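Arginyl-trna synthetase (PDB 1IQ0) probably catalyses the ATP-dependent attachment of L-arginine to its cognate tRNA, releasing AMP and diphosphate, as a monomeric class I aminoacyl-tRNA synthetase. Local coordinates at residues D151-F161 / L196-L207; R213-M224 / L237-R245. One frame throughout, in Å; residues are numbered along the deposited sequence.

Contact 1 (D151-F161 / L196-L207); sequences DTGRQAAETLF and LQPAIEEVLHAL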
loop_
_atom_site.group_PDB
_atom_site.type_symbol
_atom_site.label_atom_id
_atom_site.label_comp_id
_atom_site.label_asym_id
_atom_site.label_seq_id
_atom_site.Cartn_x
_atom_site.Cartn_y
_atom_site.Cartn_z
ATOM N N ASP A 151 14.260 -19.160 -2.803
ATOM C CA ASP A 151 14.788 -20.049 -3.828
ATOM C C ASP A 151 15.216 -21.435 -3.351
ATOM O O ASP A 151 15.667 -22.234 -4.159
ATOM C CB ASP A 151 15.965 -19.384 -4.546
ATOM C CG ASP A 151 17.131 -19.123 -3.624
ATOM O OD1 ASP A 151 18.285 -19.262 -4.079
ATOM O OD2 ASP A 151 16.889 -18.768 -2.450
ATOM N N THR A 152 15.079 -21.720 -2.056
ATOM C CA THR A 152 15.456 -23.028 -1.528
ATOM C C THR A 152 14.231 -23.744 -0.972
ATOM O O THR A 152 14.354 -24.741 -0.259
ATOM C CB THR A 152 16.491 -22.917 -0.375
ATOM O OG1 THR A 152 15.882 -22.286 0.757
ATOM C CG2 THR A 152 17.693 -22.105 -0.808
ATOM N N GLY A 153 13.050 -23.241 -1.304
ATOM C CA GLY A 153 11.834 -23.838 -0.771
ATOM C C GLY A 153 11.381 -25.120 -1.437
ATOM O O GLY A 153 11.680 -25.371 -2.600
ATOM N N ARG A 154 10.653 -25.936 -0.683
ATOM C CA ARG A 154 10.135 -27.191 -1.205
ATOM C C ARG A 154 9.260 -26.946 -2.432
ATOM O O ARG A 154 9.246 -27.757 -3.356
ATOM C CB ARG A 154 9.320 -27.926 -0.137
ATOM C CG ARG A 154 8.668 -29.202 -0.664
ATOM C CD ARG A 154 7.883 -29.952 0.401
ATOM N NE ARG A 154 8.650 -31.050 0.983
ATOM C CZ ARG A 154 9.667 -30.891 1.821
ATOM N NH1 ARG A 154 10.045 -29.672 2.180
ATOM N NH2 ARG A 154 10.306 -31.948 2.305
ATOM N N GLN A 155 8.528 -25.833 -2.448
ATOM C CA GLN A 155 7.667 -25.538 -3.591
ATOM C C GLN A 155 8.480 -25.394 -4.873
ATOM O O GLN A 155 8.060 -25.867 -5.932
ATOM C CB GLN A 155 6.835 -24.279 -3.334
ATOM C CG GLN A 155 5.822 -24.456 -2.211
ATOM C CD GLN A 155 4.998 -25.728 -2.368
ATOM O OE1 GLN A 155 4.247 -25.886 -3.334
ATOM N NE2 GLN A 155 5.144 -26.650 -1.416
ATOM N N ALA A 156 9.640 -24.755 -4.780
ATOM C CA ALA A 156 10.505 -24.590 -5.945
ATOM C C ALA A 156 11.124 -25.945 -6.299
ATOM O O ALA A 156 11.346 -26.259 -7.470
ATOM C CB ALA A 156 11.605 -23.580 -5.650
ATOM N N ALA A 157 11.416 -26.747 -5.283
ATOM C CA ALA A 157 11.999 -28.059 -5.533
ATOM C C ALA A 157 10.996 -28.928 -6.285
ATOM O O ALA A 157 11.360 -29.650 -7.206
ATOM C CB ALA A 157 12.389 -28.734 -4.211
ATOM N N GLU A 158 9.727 -28.852 -5.900
ATOM C CA GLU A 158 8.722 -29.668 -6.561
ATOM C C GLU A 158 8.566 -29.355 -8.033
ATOM O O GLU A 158 8.429 -30.272 -8.838
ATOM C CB GLU A 158 7.367 -29.545 -5.869
ATOM C CG GLU A 158 7.369 -30.064 -4.456
ATOM C CD GLU A 158 5.973 -30.267 -3.907
ATOM O OE1 GLU A 158 5.106 -29.391 -4.115
ATOM O OE2 GLU A 158 5.745 -31.302 -3.255
ATOM N N THR A 159 8.597 -28.076 -8.407
ATOM C CA THR A 159 8.430 -27.771 -9.820
ATOM C C THR A 159 9.669 -28.160 -10.609
ATOM O O THR A 159 9.553 -28.702 -11.704
ATOM C CB THR A 159 8.099 -26.277 -10.085
ATOM O OG1 THR A 159 9.263 -25.474 -9.878
ATOM C CG2 THR A 159 7.005 -25.815 -9.167
ATOM N N LEU A 160 10.852 -27.891 -10.063
ATOM C CA LEU A 160 12.081 -28.255 -10.764
ATOM C C LEU A 160 12.153 -29.777 -10.929
ATOM O O LEU A 160 12.624 -30.275 -11.946
ATOM C CB LEU A 160 13.311 -27.740 -10.010
ATOM C CG LEU A 160 13.411 -26.211 -9.945
ATOM C CD1 LEU A 160 14.721 -25.789 -9.270
ATOM C CD2 LEU A 160 13.340 -25.653 -11.356
ATOM N N PHE A 161 11.682 -30.509 -9.926
ATOM C CA PHE A 161 11.674 -31.962 -10.010
ATOM C C PHE A 161 10.701 -32.396 -11.113
ATOM O O PHE A 161 11.039 -33.228 -11.960
ATOM C CB PHE A 161 11.227 -32.582 -8.686
ATOM C CG PHE A 161 10.914 -34.047 -8.791
ATOM C CD1 PHE A 161 11.935 -34.980 -8.961
ATOM C CD2 PHE A 161 9.593 -34.489 -8.779
ATOM C CE1 PHE A 161 11.647 -36.333 -9.125
ATOM C CE2 PHE A 161 9.292 -35.839 -8.940
ATOM C CZ PHE A 161 10.324 -36.765 -9.115
ATOM N N LEU A 196 6.809 -40.441 -4.868
ATOM C CA LEU A 196 7.864 -39.601 -5.430
ATOM C C LEU A 196 8.592 -38.700 -4.425
ATOM O O LEU A 196 9.587 -38.065 -4.773
ATOM C CB LEU A 196 7.280 -38.749 -6.567
ATOM C CG LEU A 196 6.780 -39.553 -7.778
ATOM C CD1 LEU A 196 5.894 -38.688 -8.663
ATOM C CD2 LEU A 196 7.975 -40.091 -8.564
ATOM N N GLN A 197 8.119 -38.653 -3.182
ATOM C CA GLN A 197 8.750 -37.795 -2.181
ATOM C C GLN A 197 10.265 -37.969 -2.044
ATOM O O GLN A 197 10.998 -36.982 -1.963
ATOM C CB GLN A 197 8.078 -37.976 -0.812
ATOM C CG GLN A 197 6.602 -37.571 -0.804
ATOM C CD GLN A 197 6.362 -36.179 -1.387
ATOM O OE1 GLN A 197 6.841 -35.182 -0.852
ATOM N NE2 GLN A 197 5.622 -36.113 -2.489
ATOM N N PRO A 198 10.760 -39.221 -2.007
ATOM C CA PRO A 198 12.212 -39.385 -1.880
ATOM C C PRO A 198 12.970 -38.691 -3.012
ATOM O O PRO A 198 13.977 -38.024 -2.781
ATOM C CB PRO A 198 12.392 -40.903 -1.893
ATOM C CG PRO A 198 11.130 -41.382 -1.212
ATOM C CD PRO A 198 10.069 -40.518 -1.877
ATOM N N ALA A 199 12.479 -38.844 -4.236
ATOM C CA ALA A 199 13.122 -38.215 -5.386
ATOM C C ALA A 199 13.048 -36.686 -5.265
ATOM O O ALA A 199 13.989 -35.972 -5.624
ATOM C CB ALA A 199 12.452 -38.682 -6.683
ATOM N N ILE A 200 11.929 -36.182 -4.761
ATOM C CA ILE A 200 11.775 -34.741 -4.580
ATOM C C ILE A 200 12.767 -34.229 -3.525
ATOM O O ILE A 200 13.338 -33.149 -3.681
ATOM C CB ILE A 200 10.324 -34.383 -4.162
ATOM C CG1 ILE A 200 9.390 -34.536 -5.369
ATOM C CG2 ILE A 200 10.269 -32.975 -3.600
ATOM C CD1 ILE A 200 7.917 -34.371 -5.032
ATOM N N GLU A 201 12.977 -35.010 -2.465
ATOM C CA GLU A 201 13.913 -34.626 -1.407
ATOM C C GLU A 201 15.327 -34.460 -1.968
ATOM O O GLU A 201 16.086 -33.603 -1.505
ATOM C CB GLU A 201 13.943 -35.675 -0.285
ATOM C CG GLU A 201 12.605 -35.939 0.391
ATOM C CD GLU A 201 12.087 -34.758 1.202
ATOM O OE1 GLU A 201 10.934 -34.837 1.680
ATOM O OE2 GLU A 201 12.823 -33.760 1.370
ATOM N N GLU A 202 15.678 -35.282 -2.956
ATOM C CA GLU A 202 17.000 -35.212 -3.572
ATOM C C GLU A 202 17.203 -33.879 -4.280
ATOM O O GLU A 202 18.294 -33.314 -4.243
ATOM C CB GLU A 202 17.202 -36.362 -4.570
ATOM C CG GLU A 202 17.543 -37.693 -3.922
ATOM C CD GLU A 202 17.784 -38.795 -4.936
ATOM O OE1 GLU A 202 18.599 -38.589 -5.863
ATOM O OE2 GLU A 202 17.162 -39.872 -4.804
ATOM N N VAL A 203 16.164 -33.386 -4.949
ATOM C CA VAL A 203 16.277 -32.100 -5.626
ATOM C C VAL A 203 16.289 -30.993 -4.575
ATOM O O VAL A 203 17.003 -30.002 -4.715
ATOM C CB VAL A 203 15.105 -31.861 -6.604
ATOM C CG1 VAL A 203 15.151 -30.430 -7.129
ATOM C CG2 VAL A 203 15.193 -32.853 -7.776
ATOM N N LEU A 204 15.517 -31.184 -3.507
ATOM C CA LEU A 204 15.442 -30.194 -2.440
ATOM C C LEU A 204 16.832 -29.994 -1.834
ATOM O O LEU A 204 17.230 -28.872 -1.528
ATOM C CB LEU A 204 14.477 -30.654 -1.341
ATOM C CG LEU A 204 13.599 -29.612 -0.629
ATOM C CD1 LEU A 204 13.230 -30.143 0.763
ATOM C CD2 LEU A 204 14.307 -28.265 -0.521
ATOM N N HIS A 205 17.555 -31.097 -1.651
ATOM C CA HIS A 205 18.904 -31.051 -1.090
ATOM C C HIS A 205 19.824 -30.234 -2.008
ATOM O O HIS A 205 20.579 -29.382 -1.545
ATOM C CB HIS A 205 19.453 -32.475 -0.926
ATOM C CG HIS A 205 20.830 -32.532 -0.339
ATOM N ND1 HIS A 205 21.929 -32.962 -1.055
ATOM C CD2 HIS A 205 21.285 -32.225 0.899
ATOM C CE1 HIS A 205 23.000 -32.919 -0.280
ATOM N NE2 HIS A 205 22.636 -32.475 0.910
ATOM N N ALA A 206 19.759 -30.494 -3.310
ATOM C CA ALA A 206 20.588 -29.757 -4.254
ATOM C C ALA A 206 20.150 -28.292 -4.289
ATOM O O ALA A 206 20.976 -27.385 -4.409
ATOM C CB ALA A 206 20.485 -30.377 -5.655
ATOM N N LEU A 207 18.846 -28.065 -4.183
ATOM C CA LEU A 207 18.320 -26.711 -4.194
ATOM C C LEU A 207 18.860 -25.976 -2.968
ATOM O O LEU A 207 19.354 -24.849 -3.077
ATOM C CB LEU A 207 16.789 -26.736 -4.156
ATOM C CG LEU A 207 16.101 -25.383 -4.353
ATOM C CD1 LEU A 207 16.267 -24.929 -5.804
ATOM C CD2 LEU A 207 14.615 -25.515 -4.012
HETATM O O HOH W 1 7.232 -32.489 -1.295
#

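Contact 2 (R213-M224 / L237-R245); sequences REEVNRILLAQM and LVWESDIVR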
loop_
_atom_site.group_PDB
_atom_site.type_symbol
_atom_site.label_atom_id
_atom_site.label_comp_id
_atom_site.label_asym_id
_atom_site.label_seq_id
_atom_site.Cartn_x
_atom_site.Cartn_y
_atom_site.Cartn_z
ATOM N N ARG A 213 20.051 -22.254 -8.518
ATOM C CA ARG A 213 19.570 -20.885 -8.547
ATOM C C ARG A 213 19.169 -20.396 -9.941
ATOM O O ARG A 213 18.126 -19.751 -10.097
ATOM C CB ARG A 213 20.586 -19.903 -7.955
ATOM C CG ARG A 213 19.934 -18.527 -7.795
ATOM C CD ARG A 213 20.888 -17.354 -7.714
ATOM N NE ARG A 213 21.324 -17.088 -6.356
ATOM C CZ ARG A 213 21.399 -15.875 -5.816
ATOM N NH1 ARG A 213 21.061 -14.799 -6.513
ATOM N NH2 ARG A 213 21.823 -15.742 -4.571
ATOM N N GLU A 214 19.985 -20.689 -10.949
ATOM C CA GLU A 214 19.671 -20.244 -12.306
ATOM C C GLU A 214 18.329 -20.789 -12.761
ATOM O O GLU A 214 17.536 -20.069 -13.371
ATOM C CB GLU A 214 20.767 -20.666 -13.288
ATOM C CG GLU A 214 22.136 -20.121 -12.923
ATOM C CD GLU A 214 22.082 -18.656 -12.540
ATOM O OE1 GLU A 214 21.678 -17.834 -13.392
ATOM O OE2 GLU A 214 22.434 -18.326 -11.384
ATOM N N GLU A 215 18.070 -22.058 -12.461
ATOM C CA GLU A 215 16.798 -22.662 -12.835
ATOM C C GLU A 215 15.633 -21.915 -12.176
ATOM O O GLU A 215 14.588 -21.723 -12.791
ATOM C CB GLU A 215 16.764 -24.142 -12.433
ATOM C CG GLU A 215 17.578 -25.055 -13.355
ATOM C CD GLU A 215 19.068 -25.081 -13.035
ATOM O OE1 GLU A 215 19.548 -24.230 -12.254
ATOM O OE2 GLU A 215 19.768 -25.961 -13.577
ATOM N N VAL A 216 15.817 -21.501 -10.923
ATOM C CA VAL A 216 14.784 -20.770 -10.201
ATOM C C VAL A 216 14.642 -19.373 -10.798
ATOM O O VAL A 216 13.531 -18.876 -10.996
ATOM C CB VAL A 216 15.138 -20.629 -8.695
ATOM C CG1 VAL A 216 14.189 -19.630 -8.023
ATOM C CG2 VAL A 216 15.049 -21.989 -8.002
ATOM N N ASN A 217 15.778 -18.746 -11.088
ATOM C CA ASN A 217 15.787 -17.403 -11.649
ATOM C C ASN A 217 14.969 -17.310 -12.938
ATOM O O ASN A 217 14.338 -16.284 -13.189
ATOM C CB ASN A 217 17.224 -16.954 -11.916
ATOM C CG ASN A 217 17.329 -15.462 -12.168
ATOM O OD1 ASN A 217 17.887 -15.027 -13.174
ATOM N ND2 ASN A 217 16.798 -14.670 -11.250
ATOM N N ARG A 218 14.970 -18.372 -13.745
ATOM C CA ARG A 218 14.209 -18.371 -14.999
ATOM C C ARG A 218 12.730 -18.177 -14.718
ATOM O O ARG A 218 12.044 -17.445 -15.428
ATOM C CB ARG A 218 14.385 -19.682 -15.775
ATOM C CG ARG A 218 15.774 -19.910 -16.334
ATOM C CD ARG A 218 15.800 -21.127 -17.259
ATOM N NE ARG A 218 14.993 -20.926 -18.465
ATOM C CZ ARG A 218 14.915 -21.795 -19.470
ATOM N NH1 ARG A 218 15.595 -22.936 -19.422
ATOM N NH2 ARG A 218 14.166 -21.523 -20.530
ATOM N N ILE A 219 12.241 -18.847 -13.680
ATOM C CA ILE A 219 10.842 -18.734 -13.310
ATOM C C ILE A 219 10.573 -17.335 -12.763
ATOM O O ILE A 219 9.582 -16.706 -13.135
ATOM C CB ILE A 219 10.467 -19.795 -12.252
ATOM C CG1 ILE A 219 10.731 -21.197 -12.820
ATOM C CG2 ILE A 219 9.004 -19.642 -11.848
ATOM C CD1 ILE A 219 10.324 -22.333 -11.887
ATOM N N LEU A 220 11.467 -16.842 -11.902
ATOM C CA LEU A 220 11.315 -15.514 -11.308
ATOM C C LEU A 220 11.256 -14.397 -12.361
ATOM O O LEU A 220 10.468 -13.465 -12.232
ATOM C CB LEU A 220 12.454 -15.221 -10.316
ATOM C CG LEU A 220 12.487 -13.773 -9.791
ATOM C CD1 LEU A 220 11.190 -13.455 -9.051
ATOM C CD2 LEU A 220 13.687 -13.574 -8.880
ATOM N N LEU A 221 12.084 -14.485 -13.396
ATOM C CA LEU A 221 12.071 -13.465 -14.437
ATOM C C LEU A 221 10.692 -13.357 -15.097
ATOM O O LEU A 221 10.222 -12.254 -15.373
ATOM C CB LEU A 221 13.151 -13.755 -15.481
ATOM C CG LEU A 221 14.576 -13.415 -15.001
ATOM C CD1 LEU A 221 15.614 -13.866 -16.040
ATOM C CD2 LEU A 221 14.687 -11.911 -14.774
ATOM N N ALA A 222 10.042 -14.499 -15.326
ATOM C CA ALA A 222 8.713 -14.515 -15.937
ATOM C C ALA A 222 7.658 -13.997 -14.955
ATOM O O ALA A 222 6.701 -13.333 -15.353
ATOM C CB ALA A 222 8.354 -15.937 -16.404
ATOM N N GLN A 223 7.825 -14.298 -13.670
ATOM C CA GLN A 223 6.876 -13.806 -12.677
ATOM C C GLN A 223 7.011 -12.292 -12.625
ATOM O O GLN A 223 6.032 -11.574 -12.431
ATOM C CB GLN A 223 7.194 -14.344 -11.283
ATOM C CG GLN A 223 7.037 -15.829 -11.088
ATOM C CD GLN A 223 7.407 -16.218 -9.676
ATOM O OE1 GLN A 223 8.465 -15.833 -9.189
ATOM N NE2 GLN A 223 6.540 -16.970 -9.007
ATOM N N MET A 224 8.243 -11.819 -12.793
ATOM C CA MET A 224 8.526 -10.391 -12.737
ATOM C C MET A 224 7.848 -9.613 -13.858
ATOM O O MET A 224 7.602 -8.416 -13.714
ATOM C CB MET A 224 10.039 -10.149 -12.764
ATOM C CG MET A 224 10.442 -8.737 -12.360
ATOM S SD MET A 224 12.180 -8.646 -11.844
ATOM C CE MET A 224 12.181 -9.836 -10.511
ATOM N N LEU A 237 16.058 -7.301 -3.973
ATOM C CA LEU A 237 15.668 -8.696 -4.051
ATOM C C LEU A 237 16.585 -9.356 -3.033
ATOM O O LEU A 237 17.770 -9.064 -3.001
ATOM C CB LEU A 237 15.974 -9.268 -5.435
ATOM C CG LEU A 237 14.844 -9.625 -6.403
ATOM C CD1 LEU A 237 13.828 -8.517 -6.513
ATOM C CD2 LEU A 237 15.466 -9.941 -7.757
ATOM N N VAL A 238 16.034 -10.203 -2.175
ATOM C CA VAL A 238 16.848 -10.927 -1.218
ATOM C C VAL A 238 16.513 -12.403 -1.369
ATOM O O VAL A 238 15.359 -12.807 -1.214
ATOM C CB VAL A 238 16.590 -10.485 0.241
ATOM C CG1 VAL A 238 17.284 -11.441 1.188
ATOM C CG2 VAL A 238 17.142 -9.078 0.463
ATOM N N TRP A 239 17.533 -13.196 -1.680
ATOM C CA TRP A 239 17.381 -14.632 -1.876
ATOM C C TRP A 239 17.693 -15.439 -0.614
ATOM O O TRP A 239 18.673 -15.179 0.088
ATOM C CB TRP A 239 18.293 -15.101 -3.032
ATOM C CG TRP A 239 17.979 -14.450 -4.369
ATOM C CD1 TRP A 239 18.014 -13.115 -4.658
ATOM C CD2 TRP A 239 17.543 -15.105 -5.571
ATOM N NE1 TRP A 239 17.627 -12.898 -5.956
ATOM C CE2 TRP A 239 17.330 -14.099 -6.541
ATOM C CE3 TRP A 239 17.309 -16.443 -5.921
ATOM C CZ2 TRP A 239 16.890 -14.386 -7.845
ATOM C CZ3 TRP A 239 16.872 -16.731 -7.219
ATOM C CH2 TRP A 239 16.667 -15.705 -8.163
ATOM N N GLU A 240 16.852 -16.432 -0.333
ATOM C CA GLU A 240 17.048 -17.292 0.821
ATOM C C GLU A 240 18.459 -17.901 0.830
ATOM O O GLU A 240 19.112 -17.947 1.877
ATOM C CB GLU A 240 15.990 -18.404 0.824
ATOM C CG GLU A 240 16.122 -19.407 1.972
ATOM C CD GLU A 240 16.018 -18.755 3.343
ATOM O OE1 GLU A 240 15.239 -17.794 3.502
ATOM O OE2 GLU A 240 16.703 -19.213 4.271
ATOM N N SER A 241 18.936 -18.373 -0.323
ATOM C CA SER A 241 20.281 -18.959 -0.378
ATOM C C SER A 241 21.364 -17.956 0.023
ATOM O O SER A 241 22.392 -18.343 0.581
ATOM C CB SER A 241 20.581 -19.543 -1.768
ATOM O OG SER A 241 20.450 -18.582 -2.794
ATOM N N ASP A 242 21.151 -16.673 -0.263
ATOM C CA ASP A 242 22.125 -15.651 0.140
ATOM C C ASP A 242 21.990 -15.404 1.646
ATOM O O ASP A 242 22.974 -15.112 2.325
ATOM C CB ASP A 242 21.901 -14.345 -0.626
ATOM C CG ASP A 242 22.303 -14.459 -2.087
ATOM O OD1 ASP A 242 21.603 -13.890 -2.955
ATOM O OD2 ASP A 242 23.325 -15.115 -2.362
ATOM N N ILE A 243 20.770 -15.522 2.165
ATOM C CA ILE A 243 20.542 -15.339 3.597
ATOM C C ILE A 243 21.293 -16.442 4.359
ATOM O O ILE A 243 21.840 -16.208 5.436
ATOM C CB ILE A 243 19.024 -15.394 3.940
ATOM C CG1 ILE A 243 18.359 -14.067 3.555
ATOM C CG2 ILE A 243 18.824 -15.704 5.422
ATOM C CD1 ILE A 243 16.849 -13.992 3.872
ATOM N N VAL A 244 21.320 -17.643 3.786
ATOM C CA VAL A 244 22.020 -18.769 4.401
ATOM C C VAL A 244 23.535 -18.520 4.381
ATOM O O VAL A 244 24.211 -18.690 5.398
ATOM C CB VAL A 244 21.694 -20.103 3.660
ATOM C CG1 VAL A 244 22.627 -21.237 4.145
ATOM C CG2 VAL A 244 20.233 -20.491 3.915
ATOM N N ARG A 245 24.061 -18.104 3.232
ATOM C CA ARG A 245 25.490 -17.830 3.103
ATOM C C ARG A 245 25.932 -16.717 4.053
ATOM O O ARG A 245 27.040 -16.755 4.593
ATOM C CB ARG A 245 25.845 -17.429 1.659
ATOM C CG ARG A 245 27.360 -17.390 1.379
ATOM C CD ARG A 245 27.708 -16.979 -0.058
ATOM N NE ARG A 245 26.793 -17.568 -1.036
ATOM C CZ ARG A 245 25.643 -17.008 -1.421
ATOM N NH1 ARG A 245 25.270 -15.833 -0.914
ATOM N NH2 ARG A 245 24.856 -17.628 -2.295
HETATM O O HOH W 2 22.842 -18.345 -3.904
#

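Contact 1 (D151-F161 / L196-L207)
At chi1 168° the F161 ring turns away from its own backbone nitrogen and projects from helix 154-161 over I200, whose own CG1 stands anti to the carbonyl carbon and meets the ring face in a CH-pi contact, 3.9 Å from I200 CG1 to the F161 ring centroid. V203 CG2 and L196 CD2 lie at the ring edge, and A199 CB comes within 3.5 Å of F161 CE1. A flat, wide side chain suits this place, spanning about two turns of its partner, L196 to V203. A leucine in place of F161 would probably lose the face that I200 packs on and leave a gap beside A199. The two helices, both in the class I catalytic domain, cross at 114° with axes 8.6 Å apart, an approach that the small A157 permits: its CB sits 3.8 Å from L204 CA. Beyond it, L207 CD2 comes 3.3 Å from O of G153, the N-cap of helix 154-161. Toward solvent, the bent chain of R154 lays one guanidinium face on L204 CD1 and sends NH2 to E201 OE1 in a 3.0 Å salt bridge, met on the syn side. A water links E158 OE2, which Y193 also binds, to Q197 OE1.

Contact 2 (R213-M224 / L237-R245)
R213 lies flat on W239: the guanidinium and indole planes are only 10° apart and their centres 4.2 Å from each other, a stacked cation-pi pair in which the cation sits over the five-membered ring. The chain of R213 reaches there with CG anti to the backbone N (chi1 -170°) and a bend at chi3, while its CG methylene rests 3.6 Å from W239 CZ3, so that the aliphatic part packs along the CZ3-CE3 side of the indole. An arginine suits the place because it offers both a greasy stem and a flat charged end.

The rest of the indole is met from other sides. The amide of N217 comes to the edge, its plane oblique to the ring, with ND2 3.3 Å from W239 CH2; that nitrogen spends a hydrogen bond on Y324. L220 CD2 approaches W239 CZ2 to 3.5 Å, and V216 CG1 touches W239 CZ3. Further along, L220 and M224 pack on L237 CD2, the methionine through its terminal methyl CE. These side chains bridge a gap of about 13 Å between the axes of helix 213-224 and strand 237-239, and W239, at the N-cap position of helix 240-245, stands where strand 236-239, flanked by parallel strands 141-149 and 333-335, gives way to helix.

At the edge of the guanidinium, D242 stands with its carboxylate plane 56° from it and takes a salt bridge from R213 NH2 through OD1, though the very short distance makes the exact placing doubtful. R245 NH1 binds the anti lone pair of D242 OD2, and a water joins R213 NH2 to S241 OG, which also hydrogen-bonds D151. One carboxylate thus lies between two arginines, which probably offsets their mutual repulsion and favours its ionised form, while the indole face shields R213 on one side.

Overall arrangement
Contact 1 comes first along the chain and closes before contact 2 opens, helix 197-208 being followed directly by helix 213-229. Their centres are 15 Å apart, on the same side of the chain's centre and within the class I catalytic domain. Contact 1 joins helices 154-165 and 197-208 in an outlying part of the domain, whereas contact 2 ties helix 213-229 to strand 236-239, which pairs with strand 141-149. The two meet at D151, just beyond that strand: D151 OD1 probably hydrogen-bonds S241 OG at 2.6 Å, and T152 packs on E240. L207 and D151 both touch V216, so helix 213-229 borders both contacts and connects the outer helix pair to the mixed sheet of the catalytic domain.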